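Glutamate--tRNA ligase (Methanothermobacter thermautotrophicus, PDB 3AII) is a non-discriminating synthetase that charges tRNA(Glu) and tRNA(Gln) with glutamate, probably activating glutamate with ATP to Glu-AMP first. Local coordinates at residues R402-A407 / V515-A520; V424-H429 / G436-E441; E445-G450 / V494-A499; S498-E503 / P544-Y549; E532-A537 / F548-K553. All blocks are in the same frame, centred on the assembly; numbering follows the deposited sequence.

Contact 1. Residues R402-A407 / V515-A520; sequences RRYFFA and VIEADA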
# COMPACT_ATOMS: atom_id res chain seq x y z
N ARG A 402 -5.94 14.64 -19.53
CA ARG A 402 -5.63 15.71 -20.49
C ARG A 402 -4.19 15.58 -20.98
O ARG A 402 -3.30 15.23 -20.20
CB ARG A 402 -5.84 17.09 -19.84
CG ARG A 402 -7.27 17.33 -19.38
CD ARG A 402 -7.38 18.57 -18.49
NE ARG A 402 -7.30 19.82 -19.24
CZ ARG A 402 -8.36 20.51 -19.65
NH1 ARG A 402 -8.19 21.64 -20.33
NH2 ARG A 402 -9.59 20.08 -19.38
N ARG A 403 -3.99 15.89 -22.25
CA ARG A 403 -2.68 15.73 -22.88
C ARG A 403 -1.91 17.04 -23.01
O ARG A 403 -2.46 18.05 -23.46
CB ARG A 403 -2.83 15.12 -24.27
CG ARG A 403 -3.40 13.70 -24.27
CD ARG A 403 -3.37 13.13 -25.69
NE ARG A 403 -3.89 14.08 -26.68
CZ ARG A 403 -3.88 13.84 -27.99
NH1 ARG A 403 -3.39 12.70 -28.44
NH2 ARG A 403 -4.35 14.74 -28.84
N TYR A 404 -0.63 17.00 -22.64
CA TYR A 404 0.27 18.15 -22.82
C TYR A 404 1.64 17.69 -23.31
O TYR A 404 2.03 16.54 -23.07
CB TYR A 404 0.43 18.90 -21.50
CG TYR A 404 -0.88 19.41 -20.93
CD1 TYR A 404 -1.38 20.65 -21.32
CD2 TYR A 404 -1.63 18.62 -20.07
CE1 TYR A 404 -2.60 21.11 -20.82
CE2 TYR A 404 -2.84 19.07 -19.57
CZ TYR A 404 -3.31 20.31 -19.95
OH TYR A 404 -4.53 20.74 -19.45
N PHE A 405 2.38 18.60 -23.94
CA PHE A 405 3.78 18.35 -24.32
C PHE A 405 4.72 18.86 -23.23
O PHE A 405 4.76 20.08 -22.98
CB PHE A 405 4.14 19.06 -25.63
CG PHE A 405 3.52 18.46 -26.87
CD1 PHE A 405 3.14 17.12 -26.91
CD2 PHE A 405 3.34 19.23 -28.01
CE1 PHE A 405 2.57 16.57 -28.06
CE2 PHE A 405 2.78 18.68 -29.17
CZ PHE A 405 2.41 17.35 -29.19
N PHE A 406 5.45 17.95 -22.59
CA PHE A 406 6.52 18.28 -21.65
C PHE A 406 7.81 17.78 -22.27
O PHE A 406 7.95 16.60 -22.54
CB PHE A 406 6.27 17.59 -20.30
CG PHE A 406 7.47 17.58 -19.37
CD1 PHE A 406 7.89 18.74 -18.74
CD2 PHE A 406 8.15 16.39 -19.12
CE1 PHE A 406 8.99 18.74 -17.88
CE2 PHE A 406 9.25 16.37 -18.25
CZ PHE A 406 9.67 17.54 -17.64
N ALA A 407 8.74 18.70 -22.50
CA ALA A 407 10.04 18.34 -23.06
C ALA A 407 11.07 18.27 -21.93
O ALA A 407 11.51 19.30 -21.42
CB ALA A 407 10.47 19.38 -24.10
N VAL A 515 10.49 21.80 -19.82
CA VAL A 515 9.50 22.83 -20.07
C VAL A 515 8.21 22.17 -20.56
O VAL A 515 8.24 21.09 -21.14
CB VAL A 515 9.97 23.90 -21.07
CG1 VAL A 515 11.12 24.72 -20.46
CG2 VAL A 515 10.40 23.26 -22.39
N ILE A 516 7.10 22.85 -20.31
CA ILE A 516 5.79 22.33 -20.69
C ILE A 516 5.03 23.43 -21.42
O ILE A 516 5.29 24.61 -21.24
CB ILE A 516 5.03 21.80 -19.43
CG1 ILE A 516 3.79 20.98 -19.81
CG2 ILE A 516 4.71 22.95 -18.45
CD1 ILE A 516 3.21 20.14 -18.66
N GLU A 517 4.10 23.03 -22.28
CA GLU A 517 3.35 24.02 -23.05
C GLU A 517 2.46 24.90 -22.16
O GLU A 517 2.06 24.51 -21.07
CB GLU A 517 2.55 23.33 -24.14
CG GLU A 517 1.35 22.57 -23.63
CD GLU A 517 0.64 21.84 -24.76
OE1 GLU A 517 -0.33 22.39 -25.32
OE2 GLU A 517 1.08 20.72 -25.08
N ALA A 518 2.18 26.11 -22.67
CA ALA A 518 1.45 27.14 -21.93
C ALA A 518 0.15 26.69 -21.29
O ALA A 518 -0.17 27.09 -20.17
CB ALA A 518 1.19 28.35 -22.84
N ASP A 519 -0.62 25.85 -21.98
CA ASP A 519 -1.91 25.43 -21.44
C ASP A 519 -1.86 24.64 -20.13
O ASP A 519 -2.85 24.58 -19.40
CB ASP A 519 -2.69 24.63 -22.49
CG ASP A 519 -3.42 25.52 -23.46
OD1 ASP A 519 -3.88 26.61 -23.05
OD2 ASP A 519 -3.54 25.12 -24.64
N ALA A 520 -0.73 24.03 -19.84
CA ALA A 520 -0.55 23.30 -18.60
C ALA A 520 -0.84 24.20 -17.40
O ALA A 520 -1.20 23.71 -16.34
CB ALA A 520 0.86 22.72 -18.53
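Strands 402-408 and 511-516 run antiparallel in the beta barrel nearer the catalytic domain, one of the two barrels of the anticodon-binding region of GlnRS-like synthetases. The strand bonds are conventional at A407, whose N donates to V515 O at 2.8 Å, nearly along the C=O axis, while V515 N returns a bond to A407 O. At the next step a side chain takes part: E517 N still reaches F405 O (3.1 Å), but F405 N is taken by the carboxylate of E517, OE2 accepting at 2.7 Å through its anti lone pair. The carboxylate gets there because E517 CG occupies the crowded position between backbone N and carbonyl carbon (chi1 73°) and the chain then extends. An alanine here, lacking the carboxylate that F405 N and R438 share, would probably weaken the seam where the regular pairing ends. Beyond it the chain enters a 3-10 segment, 518-520, that packs against the Y404 ring. The flat tyrosine suits this place, with A520 CB over one ring face, 4.1 Å from Y404 CD1, and D519 CB at its edge. Farther out, R438 NH1 forms a salt bridge with E517 OE2, which probably helps keep the buried carboxylate charged. The tyrosine hydroxyl bonds to E522, and R402 NE donates to Y404 OH at 2.9 Å, with the oxygen lying in the guanidinium plane.

Contact 2. Residues V424-H429 / G436-E441; sequences VERPLH and GNRVLE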
# COMPACT_ATOMS: atom_id res chain seq x y z
N VAL A 424 -0.83 25.66 -34.67
CA VAL A 424 -1.09 24.24 -34.55
C VAL A 424 -2.25 24.00 -33.57
O VAL A 424 -2.26 24.59 -32.50
CB VAL A 424 0.16 23.52 -34.03
CG1 VAL A 424 -0.11 22.03 -33.86
CG2 VAL A 424 1.36 23.77 -34.96
N GLU A 425 -3.22 23.16 -33.93
CA GLU A 425 -4.22 22.70 -32.95
C GLU A 425 -4.11 21.21 -32.69
O GLU A 425 -3.99 20.41 -33.63
CB GLU A 425 -5.67 23.02 -33.38
CG GLU A 425 -6.04 24.48 -33.36
CD GLU A 425 -7.55 24.74 -33.21
OE1 GLU A 425 -8.35 23.79 -33.08
OE2 GLU A 425 -7.94 25.93 -33.21
N ARG A 426 -4.19 20.84 -31.42
CA ARG A 426 -4.14 19.45 -31.04
C ARG A 426 -5.10 19.21 -29.87
O ARG A 426 -5.07 19.95 -28.87
CB ARG A 426 -2.71 19.05 -30.66
CG ARG A 426 -2.56 17.59 -30.20
CD ARG A 426 -1.08 17.19 -30.18
NE ARG A 426 -0.89 15.78 -29.81
CZ ARG A 426 -0.99 14.76 -30.66
NH1 ARG A 426 -0.80 13.52 -30.23
NH2 ARG A 426 -1.27 14.97 -31.94
N PRO A 427 -5.97 18.20 -29.97
CA PRO A 427 -6.91 17.96 -28.87
C PRO A 427 -6.26 17.74 -27.51
O PRO A 427 -5.23 17.06 -27.37
CB PRO A 427 -7.63 16.67 -29.29
CG PRO A 427 -7.57 16.72 -30.79
CD PRO A 427 -6.22 17.28 -31.10
N LEU A 428 -6.89 18.31 -26.49
CA LEU A 428 -6.55 17.94 -25.13
C LEU A 428 -6.84 16.46 -24.86
O LEU A 428 -6.14 15.82 -24.10
CB LEU A 428 -7.28 18.84 -24.14
CG LEU A 428 -6.57 20.20 -24.05
CD1 LEU A 428 -7.58 21.32 -23.74
CD2 LEU A 428 -5.50 20.16 -22.96
N HIS A 429 -7.89 15.93 -25.48
CA HIS A 429 -8.13 14.49 -25.43
C HIS A 429 -8.99 14.08 -26.62
O HIS A 429 -10.09 14.58 -26.77
CB HIS A 429 -8.81 14.07 -24.13
CG HIS A 429 -8.73 12.60 -23.90
ND1 HIS A 429 -9.40 11.69 -24.68
CD2 HIS A 429 -8.02 11.88 -23.00
CE1 HIS A 429 -9.12 10.47 -24.27
NE2 HIS A 429 -8.29 10.56 -23.24
N GLY A 436 -11.91 20.64 -25.84
CA GLY A 436 -11.31 21.43 -26.89
C GLY A 436 -9.86 21.14 -27.24
O GLY A 436 -9.31 20.10 -26.85
N ASN A 437 -9.26 22.06 -27.98
CA ASN A 437 -7.92 21.84 -28.52
C ASN A 437 -6.91 22.81 -27.94
O ASN A 437 -7.22 24.00 -27.77
CB ASN A 437 -7.92 22.01 -30.03
CG ASN A 437 -8.71 20.94 -30.75
OD1 ASN A 437 -8.98 19.89 -30.19
ND2 ASN A 437 -9.09 21.22 -32.00
N ARG A 438 -5.70 22.33 -27.65
CA ARG A 438 -4.59 23.25 -27.42
C ARG A 438 -4.21 23.94 -28.73
O ARG A 438 -4.33 23.36 -29.81
CB ARG A 438 -3.36 22.51 -26.88
CG ARG A 438 -3.58 21.69 -25.63
CD ARG A 438 -3.34 20.21 -25.88
NE ARG A 438 -1.91 19.94 -26.12
CZ ARG A 438 -1.44 18.76 -26.49
NH1 ARG A 438 -0.13 18.58 -26.64
NH2 ARG A 438 -2.28 17.75 -26.73
N VAL A 439 -3.75 25.19 -28.63
CA VAL A 439 -3.27 25.93 -29.78
C VAL A 439 -1.85 26.30 -29.49
O VAL A 439 -1.55 26.98 -28.51
CB VAL A 439 -4.09 27.21 -30.03
CG1 VAL A 439 -3.60 27.93 -31.27
CG2 VAL A 439 -5.57 26.82 -30.16
N LEU A 440 -0.96 25.80 -30.34
CA LEU A 440 0.47 26.03 -30.18
C LEU A 440 0.94 26.88 -31.34
O LEU A 440 0.71 26.55 -32.50
CB LEU A 440 1.22 24.71 -30.21
CG LEU A 440 0.84 23.72 -29.11
CD1 LEU A 440 1.72 22.49 -29.14
CD2 LEU A 440 0.97 24.40 -27.77
N GLU A 441 1.61 27.98 -31.01
CA GLU A 441 2.05 28.92 -32.03
C GLU A 441 3.54 28.72 -32.31
O GLU A 441 4.39 29.12 -31.51
CB GLU A 441 1.78 30.35 -31.58
CG GLU A 441 0.33 30.65 -31.24
CD GLU A 441 -0.54 30.94 -32.46
OE1 GLU A 441 -0.04 30.81 -33.61
OE2 GLU A 441 -1.72 31.30 -32.25
O HOH W 1 -10.09 17.46 -26.60
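A beta hairpin, strands 422-427 and 437-442, lies against the two barrels of the anticodon-binding region. Its backbone ladder is antiparallel: V424 and L440 exchange two bonds of 2.8 Å, R426 and R438 form a second hydrogen-bonded pair, and L428 N donates to G436 O. Beyond the ladder, water 1 joins H429 N to G436 O. G436 has positive phi (81°), readily adopted without a side chain. Apolar packing is modest: V424 CB meets L440 CB on the sheet face that also carries R426 and R438, and L428 CD2 lies 3.6 Å from R438 CG. Among the polar side chains, N437 ND2 donates almost straight to E425 OE1 (2.9 Å), although carboxylate and amide planes stand 75° apart. The two arginines lie side by side, and their like charges are probably offset by acids of the barrels: R426 pairs with D462 and E532, R438 with E517 and E532. Bent at chi2 and chi3, R438 folds over R426 CB, and its NH2 donates to P427 O at 3.1 Å.

Contact 3. Residues E445-G450 / V494-A499; sequences EVYLPG and VPAESA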
# COMPACT_ATOMS: atom_id res chain seq x y z
N GLU A 445 11.54 29.66 -32.55
CA GLU A 445 12.31 28.75 -31.70
C GLU A 445 11.40 27.75 -30.99
O GLU A 445 10.26 28.07 -30.66
CB GLU A 445 13.10 29.54 -30.65
CG GLU A 445 14.31 30.29 -31.20
CD GLU A 445 15.01 31.09 -30.13
OE1 GLU A 445 14.32 31.81 -29.38
OE2 GLU A 445 16.26 31.02 -30.06
N VAL A 446 11.92 26.56 -30.77
CA VAL A 446 11.20 25.54 -30.01
C VAL A 446 12.12 24.88 -29.01
O VAL A 446 13.35 24.92 -29.14
CB VAL A 446 10.62 24.43 -30.91
CG1 VAL A 446 9.66 25.00 -31.92
CG2 VAL A 446 11.75 23.64 -31.63
N TYR A 447 11.52 24.26 -28.00
CA TYR A 447 12.26 23.34 -27.14
C TYR A 447 11.95 21.91 -27.56
O TYR A 447 10.78 21.54 -27.70
CB TYR A 447 11.84 23.54 -25.68
CG TYR A 447 12.31 24.84 -25.06
CD1 TYR A 447 11.44 25.90 -24.89
CD2 TYR A 447 13.62 24.98 -24.59
CE1 TYR A 447 11.85 27.09 -24.31
CE2 TYR A 447 14.05 26.16 -24.01
CZ TYR A 447 13.15 27.21 -23.86
OH TYR A 447 13.56 28.38 -23.27
N LEU A 448 13.00 21.12 -27.78
CA LEU A 448 12.82 19.69 -28.03
C LEU A 448 13.40 18.88 -26.88
O LEU A 448 14.39 19.29 -26.28
CB LEU A 448 13.53 19.25 -29.31
CG LEU A 448 13.13 19.89 -30.62
CD1 LEU A 448 13.88 19.22 -31.79
CD2 LEU A 448 11.65 19.78 -30.83
N PRO A 449 12.79 17.73 -26.58
CA PRO A 449 13.36 16.87 -25.54
C PRO A 449 14.75 16.41 -25.95
O PRO A 449 14.92 15.89 -27.04
CB PRO A 449 12.39 15.67 -25.49
CG PRO A 449 11.65 15.71 -26.80
CD PRO A 449 11.60 17.15 -27.22
N GLY A 450 15.73 16.64 -25.09
CA GLY A 450 17.12 16.43 -25.48
C GLY A 450 17.63 15.01 -25.43
O GLY A 450 18.64 14.69 -26.05
N VAL A 494 7.80 22.20 -27.64
CA VAL A 494 7.18 23.33 -26.96
C VAL A 494 7.63 24.65 -27.60
O VAL A 494 8.83 24.89 -27.74
CB VAL A 494 7.56 23.34 -25.47
CG1 VAL A 494 6.86 24.49 -24.76
CG2 VAL A 494 7.21 21.99 -24.80
N PRO A 495 6.67 25.51 -27.99
CA PRO A 495 7.03 26.83 -28.51
C PRO A 495 7.88 27.58 -27.49
O PRO A 495 7.53 27.62 -26.31
CB PRO A 495 5.67 27.53 -28.67
CG PRO A 495 4.66 26.44 -28.77
CD PRO A 495 5.22 25.26 -28.00
N ALA A 496 8.98 28.19 -27.93
CA ALA A 496 9.90 28.78 -26.96
C ALA A 496 9.30 29.98 -26.22
O ALA A 496 9.58 30.18 -25.03
CB ALA A 496 11.19 29.18 -27.65
N GLU A 497 8.49 30.76 -26.91
CA GLU A 497 8.03 32.04 -26.38
C GLU A 497 7.17 31.89 -25.13
O GLU A 497 7.21 32.74 -24.23
CB GLU A 497 7.26 32.83 -27.44
CG GLU A 497 8.14 33.41 -28.54
CD GLU A 497 8.42 32.44 -29.69
OE1 GLU A 497 8.00 31.27 -29.63
OE2 GLU A 497 9.07 32.88 -30.66
N SER A 498 6.41 30.81 -25.07
CA SER A 498 5.40 30.67 -24.02
C SER A 498 5.61 29.47 -23.10
O SER A 498 4.75 29.18 -22.27
CB SER A 498 4.02 30.59 -24.67
OG SER A 498 3.98 29.50 -25.58
N ALA A 499 6.75 28.82 -23.23
CA ALA A 499 7.10 27.64 -22.46
C ALA A 499 7.14 27.93 -20.97
O ALA A 499 7.58 29.01 -20.55
CB ALA A 499 8.45 27.11 -22.93
O HOH W 2 8.30 29.61 -31.71
O HOH W 3 11.22 32.29 -31.74
O HOH W 4 12.10 30.36 -23.83
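Strands 445-449 and 489-495 are antiparallel neighbours in the wall of the distal barrel of the anticodon-binding region, and they meet here just where the second strand leaves toward the other barrel. Y447 and V494 form a hydrogen-bonded pair: Y447 N donates to V494 O at 2.8 Å in the carbonyl plane, and V494 N answers to Y447 O. One step on, P495 has no N-H to give, which suits the non-hydrogen-bonded position opposite V446. The chain then turns, so that A496 N reaches E445 O (3.0 Å) from above the carbonyl plane, and the small A496 CB sits 3.6 Å from E445 CB. Y447 makes the largest single contribution. With CG beside the backbone N (chi1 -70°), its ring lies along the turn, CE1 meeting A499 CB and A496 CA obliquely, each at 3.7 Å. Y447 OH lies 2.5 Å from water 4, which donates to A496 O. An alanine here would have neither ring nor hydroxyl, and the turn at 496-499 would probably be held less firmly against the strand. Waters 2 and 3 tie the E497 carboxylate to E445 O and E445 N. On its other edge, strand 445-449 pairs with strand 410-416, whose P410 and K412 touch Y447, while V515 of strand 511-516 packs against Y447 and A499 and so joins the two barrels.

Contact 4. Residues S498-E503 / P544-Y549; sequences SALEAE and PGMVFY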
# COMPACT_ATOMS: atom_id res chain seq x y z
N SER A 498 6.41 30.81 -25.07
CA SER A 498 5.40 30.67 -24.02
C SER A 498 5.61 29.47 -23.10
O SER A 498 4.75 29.18 -22.27
CB SER A 498 4.02 30.59 -24.67
OG SER A 498 3.98 29.50 -25.58
N ALA A 499 6.75 28.82 -23.23
CA ALA A 499 7.10 27.64 -22.46
C ALA A 499 7.14 27.93 -20.97
O ALA A 499 7.58 29.01 -20.55
CB ALA A 499 8.45 27.11 -22.93
N LEU A 500 6.70 26.96 -20.17
CA LEU A 500 6.69 27.07 -18.72
C LEU A 500 7.66 26.09 -18.09
O LEU A 500 7.80 24.96 -18.55
CB LEU A 500 5.29 26.75 -18.20
CG LEU A 500 4.16 27.64 -18.71
CD1 LEU A 500 2.82 27.09 -18.22
CD2 LEU A 500 4.38 29.04 -18.21
N GLU A 501 8.31 26.49 -17.01
CA GLU A 501 9.19 25.58 -16.31
C GLU A 501 8.36 24.50 -15.62
O GLU A 501 7.31 24.78 -15.04
CB GLU A 501 10.05 26.32 -15.28
CG GLU A 501 10.97 27.36 -15.88
CD GLU A 501 12.01 26.74 -16.79
OE1 GLU A 501 12.20 27.24 -17.91
OE2 GLU A 501 12.64 25.74 -16.37
N ALA A 502 8.83 23.26 -15.70
CA ALA A 502 8.20 22.16 -14.98
C ALA A 502 9.22 21.12 -14.59
O ALA A 502 10.31 21.05 -15.16
CB ALA A 502 7.10 21.52 -15.83
N GLU A 503 8.87 20.29 -13.62
CA GLU A 503 9.69 19.14 -13.30
C GLU A 503 8.80 17.98 -12.94
O GLU A 503 7.64 18.17 -12.55
CB GLU A 503 10.67 19.45 -12.18
CG GLU A 503 10.04 19.83 -10.87
CD GLU A 503 11.07 20.34 -9.88
OE1 GLU A 503 11.74 21.35 -10.19
OE2 GLU A 503 11.22 19.73 -8.80
N PRO A 544 4.44 29.16 -9.64
CA PRO A 544 5.49 29.07 -10.66
C PRO A 544 6.34 27.82 -10.47
O PRO A 544 6.75 27.50 -9.36
CB PRO A 544 6.34 30.32 -10.40
CG PRO A 544 5.48 31.23 -9.58
CD PRO A 544 4.62 30.33 -8.76
N GLY A 545 6.58 27.11 -11.57
CA GLY A 545 7.36 25.89 -11.50
C GLY A 545 6.49 24.72 -11.07
O GLY A 545 6.53 24.29 -9.92
N MET A 546 5.70 24.22 -12.01
CA MET A 546 4.88 23.04 -11.76
C MET A 546 5.73 21.82 -11.40
O MET A 546 6.76 21.55 -12.02
CB MET A 546 4.04 22.74 -13.00
CG MET A 546 2.84 23.63 -13.16
SD MET A 546 2.12 23.36 -14.79
CE MET A 546 2.81 24.72 -15.70
N VAL A 547 5.28 21.06 -10.41
CA VAL A 547 5.92 19.80 -10.08
C VAL A 547 4.93 18.65 -10.21
O VAL A 547 3.90 18.65 -9.55
CB VAL A 547 6.48 19.83 -8.66
CG1 VAL A 547 7.16 18.52 -8.34
CG2 VAL A 547 7.45 21.01 -8.51
N PHE A 548 5.25 17.69 -11.07
CA PHE A 548 4.44 16.49 -11.26
C PHE A 548 5.13 15.31 -10.62
O PHE A 548 6.37 15.27 -10.54
CB PHE A 548 4.30 16.16 -12.75
CG PHE A 548 3.57 17.20 -13.55
CD1 PHE A 548 4.25 18.27 -14.11
CD2 PHE A 548 2.20 17.10 -13.76
CE1 PHE A 548 3.59 19.23 -14.86
CE2 PHE A 548 1.53 18.06 -14.51
CZ PHE A 548 2.22 19.13 -15.06
N TYR A 549 4.34 14.32 -10.21
CA TYR A 549 4.84 13.01 -9.81
C TYR A 549 4.47 11.96 -10.86
O TYR A 549 3.30 11.79 -11.21
CB TYR A 549 4.32 12.63 -8.41
CG TYR A 549 5.20 13.17 -7.32
CD1 TYR A 549 5.90 12.32 -6.46
CD2 TYR A 549 5.38 14.54 -7.17
CE1 TYR A 549 6.74 12.83 -5.48
CE2 TYR A 549 6.21 15.06 -6.19
CZ TYR A 549 6.89 14.19 -5.35
OH TYR A 549 7.73 14.70 -4.38
O HOH W 5 5.64 27.16 -14.53
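M546 CG lies anti to the carbonyl carbon (chi1 -78°), and the chain bends at the last torsion (chi3 -99°), swinging CE back to L500, whose own CG is likewise beside the backbone N. Both residues sit where strands 500-505 and 546-552 meet as the parallel pair of the mixed-sheet proximal barrel. M546 CE and L500 CD1 come to 3.5 Å, tighter than usual carbon contact; a flexible thioether suits such an oblique crossing. Beside them the small A502 CB lies 4.3 Å from F548 CE1, at the ring edge. The parallel ladder is made by E503, whose N donates to M546 O at 2.9 Å, nearly along the C=O axis, and whose O accepts from F548 N, also at 2.9 Å. Toward the start of the strands the pairing loosens: M546 N to E501 O is weak, and water 5 accepts from G545 N and donates to E501 O. G545 adopts backbone angles at which a CB would jam against the carbonyl of P544. On the face shared with V547, E503 CG occupies the crowded position (chi1 61°), so its aliphatic part runs alongside the valine, with CG 3.7 Å from V547 CG2.

Contact 5. Residues E532-A537 / F548-K553; sequences ERFGFA and FYYAHK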
# COMPACT_ATOMS: atom_id res chain seq x y z
N GLU A 532 2.66 13.72 -23.17
CA GLU A 532 2.70 12.87 -24.35
C GLU A 532 4.11 12.40 -24.67
O GLU A 532 5.05 13.17 -24.58
CB GLU A 532 2.11 13.60 -25.55
CG GLU A 532 0.65 14.00 -25.34
CD GLU A 532 -0.05 14.28 -26.64
OE1 GLU A 532 -0.23 13.33 -27.43
OE2 GLU A 532 -0.41 15.44 -26.88
N ARG A 533 4.21 11.11 -25.01
CA ARG A 533 5.49 10.49 -25.33
C ARG A 533 6.45 10.47 -24.14
O ARG A 533 7.65 10.25 -24.30
CB ARG A 533 6.15 11.18 -26.54
CG ARG A 533 5.29 11.20 -27.81
CD ARG A 533 6.07 11.69 -29.05
NE ARG A 533 7.14 10.77 -29.45
CZ ARG A 533 8.44 10.98 -29.24
NH1 ARG A 533 9.33 10.08 -29.62
NH2 ARG A 533 8.84 12.10 -28.65
N PHE A 534 5.92 10.73 -22.94
CA PHE A 534 6.75 10.70 -21.74
C PHE A 534 6.11 9.82 -20.66
O PHE A 534 6.68 8.80 -20.27
CB PHE A 534 7.01 12.14 -21.25
CG PHE A 534 7.95 12.22 -20.08
CD1 PHE A 534 9.32 12.10 -20.26
CD2 PHE A 534 7.46 12.41 -18.79
CE1 PHE A 534 10.19 12.17 -19.17
CE2 PHE A 534 8.32 12.48 -17.69
CZ PHE A 534 9.69 12.36 -17.89
N GLY A 535 4.91 10.17 -20.21
CA GLY A 535 4.18 9.33 -19.28
C GLY A 535 3.00 10.03 -18.63
O GLY A 535 2.82 11.23 -18.80
N PHE A 536 2.21 9.28 -17.87
CA PHE A 536 1.13 9.88 -17.08
C PHE A 536 1.72 10.38 -15.77
O PHE A 536 2.66 9.78 -15.25
CB PHE A 536 0.05 8.85 -16.80
CG PHE A 536 -0.69 8.41 -18.03
CD1 PHE A 536 -1.83 9.07 -18.44
CD2 PHE A 536 -0.22 7.34 -18.79
CE1 PHE A 536 -2.51 8.66 -19.57
CE2 PHE A 536 -0.89 6.94 -19.93
CZ PHE A 536 -2.04 7.60 -20.32
N ALA A 537 1.17 11.48 -15.25
CA ALA A 537 1.71 12.06 -14.02
C ALA A 537 0.66 12.91 -13.32
O ALA A 537 -0.19 13.51 -13.96
CB ALA A 537 2.95 12.90 -14.32
N PHE A 548 5.25 17.69 -11.07
CA PHE A 548 4.44 16.49 -11.26
C PHE A 548 5.13 15.31 -10.62
O PHE A 548 6.37 15.27 -10.54
CB PHE A 548 4.30 16.16 -12.75
CG PHE A 548 3.57 17.20 -13.55
CD1 PHE A 548 4.25 18.27 -14.11
CD2 PHE A 548 2.20 17.10 -13.76
CE1 PHE A 548 3.59 19.23 -14.86
CE2 PHE A 548 1.53 18.06 -14.51
CZ PHE A 548 2.22 19.13 -15.06
N TYR A 549 4.34 14.32 -10.21
CA TYR A 549 4.84 13.01 -9.81
C TYR A 549 4.47 11.96 -10.86
O TYR A 549 3.30 11.79 -11.21
CB TYR A 549 4.32 12.63 -8.41
CG TYR A 549 5.20 13.17 -7.32
CD1 TYR A 549 5.90 12.32 -6.46
CD2 TYR A 549 5.38 14.54 -7.17
CE1 TYR A 549 6.74 12.83 -5.48
CE2 TYR A 549 6.21 15.06 -6.19
CZ TYR A 549 6.89 14.19 -5.35
OH TYR A 549 7.73 14.70 -4.38
N TYR A 550 5.48 11.25 -11.37
CA TYR A 550 5.31 10.28 -12.44
C TYR A 550 4.58 9.02 -12.01
O TYR A 550 4.92 8.40 -10.99
CB TYR A 550 6.69 9.90 -12.98
CG TYR A 550 6.72 9.19 -14.31
CD1 TYR A 550 6.68 9.91 -15.50
CD2 TYR A 550 6.81 7.80 -14.39
CE1 TYR A 550 6.72 9.27 -16.73
CE2 TYR A 550 6.87 7.15 -15.62
CZ TYR A 550 6.83 7.90 -16.79
OH TYR A 550 6.88 7.28 -18.02
N ALA A 551 3.59 8.62 -12.79
CA ALA A 551 2.91 7.35 -12.55
C ALA A 551 3.57 6.25 -13.36
O ALA A 551 4.23 5.37 -12.80
CB ALA A 551 1.42 7.46 -12.89
N HIS A 552 3.41 6.30 -14.68
CA HIS A 552 3.89 5.24 -15.56
C HIS A 552 3.79 5.68 -17.02
O HIS A 552 3.16 6.68 -17.33
CB HIS A 552 3.07 3.96 -15.35
CG HIS A 552 1.59 4.20 -15.38
ND1 HIS A 552 0.90 4.49 -16.54
CD2 HIS A 552 0.67 4.23 -14.39
CE1 HIS A 552 -0.37 4.68 -16.26
NE2 HIS A 552 -0.54 4.53 -14.96
N LYS A 553 4.40 4.90 -17.91
CA LYS A 553 4.33 5.18 -19.34
C LYS A 553 2.88 5.12 -19.83
O LYS A 553 2.00 4.55 -19.18
CB LYS A 553 5.18 4.16 -20.12
CG LYS A 553 6.62 4.06 -19.63
CD LYS A 553 7.41 3.01 -20.40
CE LYS A 553 7.57 3.41 -21.86
NZ LYS A 553 8.37 2.41 -22.63
OXT LYS A 553 2.55 5.65 -20.89
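At the open end of the beta hairpin of strands 535-541 and 546-552, which belongs to the proximal barrel and ends at the C-terminus, Y550 reaches across to the partner strand. From CB, on the sheet face shared with A537, the side chain turns with CG anti to the backbone N (chi1 -165°), so that the ring lies across G535. CD1 comes 3.8 Å from F534 CE2; CE1 touches the same atom and also approaches G535 CA at 3.6 Å. The two rings meet in an offset edge-to-face arrangement, the Y550 edge toward the F534 face, planes 82° apart. One face of Y550 carries F536 O near its rim. At the tip, OH donates to F534 O at 2.7 Å on a lone pair; F534 and G535 together face L531 as a classic beta bulge. Only glycine fits at 535: a CB would stand 2.2 Å from Y550 CE1. Past the bulge F536 N donates to H552 O (2.8 Å) and A551 N to F536 O (2.9 Å), while the small A537 CB meets F548 CB. F536 and H552 pack obliquely and reach helix 386-397. H552 is held by its own neighbour, ND1 donating almost straight to K553 O of the terminal carboxylate at 2.9 Å.

How the contacts relate
Contacts 1, 4 and 5 build one sheet, the proximal barrel: contacts 1 and 4, with centres 9 Å apart, are joined by I516 N to L500 O (2.8 Å), while contacts 4 and 5 share strand 546-552. Contact 3 belongs to the distal barrel, about 10 Å from contact 1 between centres, and meets it where F405 O lies 3.6 Å from V494 CG2. The hairpin of contact 2 lies across both; R426 NH1 to E532 OE1 (2.9 Å) and R438 NH2 to E532 OE2 (3.0 Å) are salt bridges to contact 5. The centres of all five lie 20 to 38 Å from the centre of the chain, and the contacts include neither the zinc cysteines nor the predicted HIGH motif.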